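Local coordinates for protein GTP cyclohydrolase 1 type 2 homolog (Escherichia coli, Escherichia coli O157:H7, PDB 1NMO) that binds two iron ions in a dinuclear site, assembles as a toroidal hexamer, and may take part in degrading radiation-damaged nucleotides, at residues 100-111 / 218-229. Sequence-based numbering, arbitrary orientation.
Sequences LDAHPELGNNAQ and TERGGIRALSEW. With FE (Fe (III) ion), chain H; FE (Fe (III) ion), chain G.
Leu106 lays CD2 over one face of the Trp229 indole, offset toward its rim and 4.3 Å from Trp229 CG, while the carboxylate of Glu105, salt-bridged to Lys13, approaches the ring obliquely. The His103 imidazole carries Pro104 CD on one face; at its edge, in the ring plane, ND1 accepts Leu106 N-H, probably helping to hold the turn that carries this leucine. The amide of Asn108 stands nearly parallel to the Glu219 carboxylate, their planes 18° apart. Its OD1 accepts Gly222 N at 3.0 Å, a bent bond (135° at the hydrogen), and also a water that donates to Glu219 O and accepts from Ile223 N. Its ND2 points almost straight at Asp101 OD1, though the modelled 2.4 Å is doubtfully short.

Glycine suits position 222 because the backbones nearly touch: Leu106 O lies 3.1 Å from Gly222 CA in a CA-H...O contact, and Asn108 OD1 holds Gly222 N. Leu100 turns CG anti to its own N (chi1 -163°), which sets CD1 4.1 Å from Leu226 CD2. Gln111 folds back at chi2, bringing NE2 to 3.4 Å from Ala225 CB, a methyl lying over one face of the amide; NE2 also bonds weakly to Glu105 O.

Asp101 OD2 and Glu219 OE2 both bind one iron, with His63 and a water; Glu219 OE1 reaches the second, with His64 and His215. Thr172 OG1 hydrogen-bonds Glu219 OE2. Asp101 OD1, itself 2.7 Å from the first iron, stands 3.3 Å from Glu219 OE2, a closeness the metal's positive charge probably makes tolerable, with Asn108 probably a second-shell partner of Asp101 and Glu219 the bridge of the dinuclear site.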
loop_
_atom_site.group_PDB
_atom_site.type_symbol
_atom_site.label_atom_id
_atom_site.label_comp_id
_atom_site.label_asym_id
_atom_site.label_seq_id
_atom_site.Cartn_x
_atom_site.Cartn_y
_atom_site.Cartn_z
ATOM N N LEU A 100 12.213 -7.534 -39.098
ATOM C CA LEU A 100 11.305 -8.291 -38.183
ATOM C C LEU A 100 10.082 -7.451 -37.766
ATOM O O LEU A 100 9.167 -7.948 -37.125
ATOM C CB LEU A 100 12.097 -8.839 -36.975
ATOM C CG LEU A 100 11.423 -9.967 -36.151
ATOM C CD1 LEU A 100 11.030 -11.156 -37.041
ATOM C CD2 LEU A 100 12.515 -10.494 -35.210
ATOM N N ASP A 101 10.072 -6.176 -38.113
ATOM C CA ASP A 101 8.879 -5.351 -37.878
ATOM C C ASP A 101 7.961 -5.474 -39.105
ATOM O O ASP A 101 6.774 -5.756 -38.983
ATOM C CB ASP A 101 9.240 -3.846 -37.680
ATOM C CG ASP A 101 9.806 -3.576 -36.313
ATOM O OD1 ASP A 101 9.197 -4.101 -35.352
ATOM O OD2 ASP A 101 10.857 -2.895 -36.177
ATOM N N ALA A 102 8.554 -5.272 -40.292
ATOM C CA ALA A 102 7.824 -5.291 -41.566
ATOM C C ALA A 102 7.321 -6.616 -42.170
ATOM O O ALA A 102 6.271 -6.628 -42.767
ATOM C CB ALA A 102 8.626 -4.528 -42.625
ATOM N N HIS A 103 7.990 -7.742 -42.012
ATOM C CA HIS A 103 7.442 -8.966 -42.665
ATOM C C HIS A 103 5.899 -9.181 -42.571
ATOM O O HIS A 103 5.335 -9.328 -41.489
ATOM C CB HIS A 103 8.196 -10.206 -42.153
ATOM C CG HIS A 103 8.091 -11.382 -43.059
ATOM N ND1 HIS A 103 7.254 -12.458 -42.793
ATOM C CD2 HIS A 103 8.586 -11.584 -44.309
ATOM C CE1 HIS A 103 7.232 -13.262 -43.841
ATOM N NE2 HIS A 103 8.030 -12.753 -44.775
ATOM N N PRO A 104 5.209 -9.316 -43.716
ATOM C CA PRO A 104 3.747 -9.484 -43.624
ATOM C C PRO A 104 3.197 -10.703 -42.854
ATOM O O PRO A 104 2.015 -10.769 -42.477
ATOM C CB PRO A 104 3.304 -9.510 -45.085
ATOM C CG PRO A 104 4.501 -8.947 -45.912
ATOM C CD PRO A 104 5.683 -9.531 -45.101
ATOM N N GLU A 105 4.030 -11.699 -42.640
ATOM C CA GLU A 105 3.542 -12.889 -41.999
ATOM C C GLU A 105 4.032 -12.979 -40.574
ATOM O O GLU A 105 3.255 -13.149 -39.642
ATOM C CB GLU A 105 4.049 -14.102 -42.786
ATOM C CG GLU A 105 3.965 -15.390 -41.981
ATOM C CD GLU A 105 4.652 -16.585 -42.635
ATOM O OE1 GLU A 105 5.176 -16.470 -43.795
ATOM O OE2 GLU A 105 4.650 -17.664 -41.973
ATOM N N LEU A 106 5.344 -12.821 -40.423
ATOM C CA LEU A 106 6.092 -12.960 -39.153
ATOM C C LEU A 106 6.338 -11.663 -38.379
ATOM O O LEU A 106 6.651 -11.680 -37.182
ATOM C CB LEU A 106 7.474 -13.594 -39.507
ATOM C CG LEU A 106 7.726 -15.132 -39.556
ATOM C CD1 LEU A 106 6.490 -15.965 -39.585
ATOM C CD2 LEU A 106 8.691 -15.448 -40.660
ATOM N N GLY A 107 6.248 -10.547 -39.069
ATOM C CA GLY A 107 6.528 -9.260 -38.452
ATOM C C GLY A 107 5.794 -8.805 -37.204
ATOM O O GLY A 107 4.671 -9.261 -37.004
ATOM N N ASN A 108 6.407 -7.895 -36.400
ATOM C CA ASN A 108 5.801 -7.390 -35.178
ATOM C C ASN A 108 4.479 -6.738 -35.584
ATOM O O ASN A 108 3.491 -6.916 -34.933
ATOM C CB ASN A 108 6.656 -6.321 -34.473
ATOM C CG ASN A 108 7.972 -6.867 -33.851
ATOM O OD1 ASN A 108 8.016 -7.940 -33.195
ATOM N ND2 ASN A 108 9.057 -6.080 -34.019
ATOM N N ASN A 109 4.498 -5.943 -36.635
ATOM C CA ASN A 109 3.292 -5.281 -37.111
ATOM C C ASN A 109 2.135 -6.257 -37.439
ATOM O O ASN A 109 0.978 -6.043 -36.984
ATOM C CB ASN A 109 3.623 -4.430 -38.358
ATOM C CG ASN A 109 4.175 -3.063 -37.982
ATOM O OD1 ASN A 109 3.940 -2.614 -36.854
ATOM N ND2 ASN A 109 4.903 -2.363 -38.935
ATOM N N ALA A 110 2.410 -7.346 -38.159
ATOM C CA ALA A 110 1.310 -8.220 -38.551
ATOM C C ALA A 110 0.759 -9.055 -37.446
ATOM O O ALA A 110 -0.433 -9.357 -37.473
ATOM C CB ALA A 110 1.721 -9.116 -39.711
ATOM N N GLN A 111 1.613 -9.421 -36.468
ATOM C CA GLN A 111 1.220 -10.244 -35.330
ATOM C C GLN A 111 0.416 -9.430 -34.345
ATOM O O GLN A 111 -0.553 -9.919 -33.695
ATOM C CB GLN A 111 2.434 -10.815 -34.631
ATOM C CG GLN A 111 3.285 -11.575 -35.561
ATOM C CD GLN A 111 2.752 -12.974 -35.765
ATOM O OE1 GLN A 111 2.176 -13.539 -34.847
ATOM N NE2 GLN A 111 3.007 -13.566 -36.942
ATOM N N THR A 218 4.546 -4.694 -27.238
ATOM C CA THR A 218 4.175 -4.820 -28.625
ATOM C C THR A 218 5.183 -5.488 -29.565
ATOM O O THR A 218 4.839 -5.770 -30.761
ATOM C CB THR A 218 3.767 -3.435 -29.203
ATOM O OG1 THR A 218 4.894 -2.521 -29.138
ATOM C CG2 THR A 218 2.555 -2.839 -28.346
ATOM N N GLU A 219 6.383 -5.823 -29.048
ATOM C CA GLU A 219 7.398 -6.433 -29.903
ATOM C C GLU A 219 7.853 -7.816 -29.436
ATOM O O GLU A 219 9.056 -8.207 -29.508
ATOM C CB GLU A 219 8.576 -5.462 -30.120
ATOM C CG GLU A 219 8.026 -4.223 -30.841
ATOM C CD GLU A 219 9.099 -3.386 -31.445
ATOM O OE1 GLU A 219 10.267 -3.500 -30.947
ATOM O OE2 GLU A 219 8.788 -2.621 -32.395
ATOM N N ARG A 220 6.864 -8.528 -28.894
ATOM C CA ARG A 220 7.097 -9.891 -28.560
ATOM C C ARG A 220 6.514 -10.641 -29.804
ATOM O O ARG A 220 7.026 -11.679 -30.208
ATOM C CB ARG A 220 6.312 -10.257 -27.326
ATOM C CG ARG A 220 6.873 -9.736 -26.057
ATOM C CD ARG A 220 5.854 -10.037 -24.968
ATOM N NE ARG A 220 4.654 -9.183 -25.147
ATOM C CZ ARG A 220 3.647 -9.128 -24.275
ATOM N NH1 ARG A 220 3.668 -9.874 -23.173
ATOM N NH2 ARG A 220 2.641 -8.309 -24.495
ATOM N N GLY A 221 5.483 -10.092 -30.451
ATOM C CA GLY A 221 4.897 -10.883 -31.542
ATOM C C GLY A 221 5.822 -11.501 -32.582
ATOM O O GLY A 221 5.770 -12.707 -32.819
ATOM N N GLY A 222 6.654 -10.661 -33.208
ATOM C CA GLY A 222 7.590 -11.059 -34.274
ATOM C C GLY A 222 8.637 -12.103 -33.960
ATOM O O GLY A 222 8.738 -13.142 -34.626
ATOM N N ILE A 223 9.441 -11.835 -32.946
ATOM C CA ILE A 223 10.491 -12.790 -32.595
ATOM C C ILE A 223 9.852 -14.099 -32.126
ATOM O O ILE A 223 10.404 -15.195 -32.323
ATOM C CB ILE A 223 11.435 -12.154 -31.521
ATOM C CG1 ILE A 223 12.625 -13.025 -31.274
ATOM C CG2 ILE A 223 10.662 -11.874 -30.260
ATOM C CD1 ILE A 223 12.223 -14.142 -30.345
ATOM N N ARG A 224 8.682 -13.991 -31.490
ATOM C CA ARG A 224 7.970 -15.184 -31.078
ATOM C C ARG A 224 7.523 -15.904 -32.345
ATOM O O ARG A 224 7.792 -17.085 -32.535
ATOM C CB ARG A 224 6.736 -14.857 -30.173
ATOM C CG ARG A 224 6.035 -16.208 -29.624
ATOM C CD ARG A 224 5.088 -15.937 -28.378
ATOM N NE ARG A 224 4.295 -14.792 -28.710
ATOM C CZ ARG A 224 3.977 -13.773 -27.941
ATOM N NH1 ARG A 224 4.375 -13.712 -26.678
ATOM N NH2 ARG A 224 3.257 -12.799 -28.530
ATOM N N ALA A 225 6.859 -15.197 -33.248
ATOM C CA ALA A 225 6.407 -15.889 -34.450
ATOM C C ALA A 225 7.589 -16.532 -35.175
ATOM O O ALA A 225 7.490 -17.680 -35.584
ATOM C CB ALA A 225 5.678 -14.924 -35.394
ATOM N N LEU A 226 8.715 -15.825 -35.290
ATOM C CA LEU A 226 9.848 -16.367 -36.023
ATOM C C LEU A 226 10.396 -17.607 -35.348
ATOM O O LEU A 226 10.793 -18.591 -35.994
ATOM C CB LEU A 226 10.920 -15.254 -36.187
ATOM C CG LEU A 226 12.299 -15.703 -36.729
ATOM C CD1 LEU A 226 12.192 -16.038 -38.222
ATOM C CD2 LEU A 226 13.323 -14.577 -36.536
ATOM N N SER A 227 10.374 -17.607 -34.024
ATOM C CA SER A 227 10.906 -18.773 -33.266
ATOM C C SER A 227 10.079 -20.026 -33.555
ATOM O O SER A 227 10.636 -21.124 -33.613
ATOM C CB SER A 227 10.891 -18.504 -31.748
ATOM O OG SER A 227 11.627 -17.335 -31.444
ATOM N N GLU A 228 8.755 -19.855 -33.741
ATOM C CA GLU A 228 7.855 -20.999 -34.044
ATOM C C GLU A 228 8.126 -21.361 -35.481
ATOM O O GLU A 228 8.222 -22.521 -35.838
ATOM C CB GLU A 228 6.397 -20.578 -33.887
ATOM C CG GLU A 228 6.055 -20.265 -32.441
ATOM C CD GLU A 228 4.756 -19.458 -32.282
ATOM O OE1 GLU A 228 4.375 -18.717 -33.283
ATOM O OE2 GLU A 228 4.144 -19.560 -31.146
ATOM N N TRP A 229 8.288 -20.361 -36.323
ATOM C CA TRP A 229 8.571 -20.678 -37.714
ATOM C C TRP A 229 9.862 -21.504 -37.770
ATOM O O TRP A 229 10.008 -22.421 -38.596
ATOM C CB TRP A 229 8.814 -19.402 -38.526
ATOM C CG TRP A 229 9.036 -19.641 -39.983
ATOM C CD1 TRP A 229 8.063 -19.810 -40.953
ATOM C CD2 TRP A 229 10.306 -19.765 -40.663
ATOM N NE1 TRP A 229 8.669 -20.028 -42.205
ATOM C CE2 TRP A 229 10.034 -20.009 -42.040
ATOM C CE3 TRP A 229 11.647 -19.706 -40.241
ATOM C CZ2 TRP A 229 11.059 -20.184 -42.989
ATOM C CZ3 TRP A 229 12.685 -19.888 -41.189
ATOM C CH2 TRP A 229 12.378 -20.125 -42.550
HETATM FE FE FE H . 10.575 -2.406 -33.805
HETATM FE FE FE G . 11.837 -1.825 -30.961
HETATM O O HOH W 1 9.981 -8.985 -32.045
HETATM O O HOH W 2 3.704 -8.080 -32.261
HETATM O O HOH W 3 3.612 -13.967 -31.933
HETATM O O HOH W 4 9.423 -0.515 -34.662
#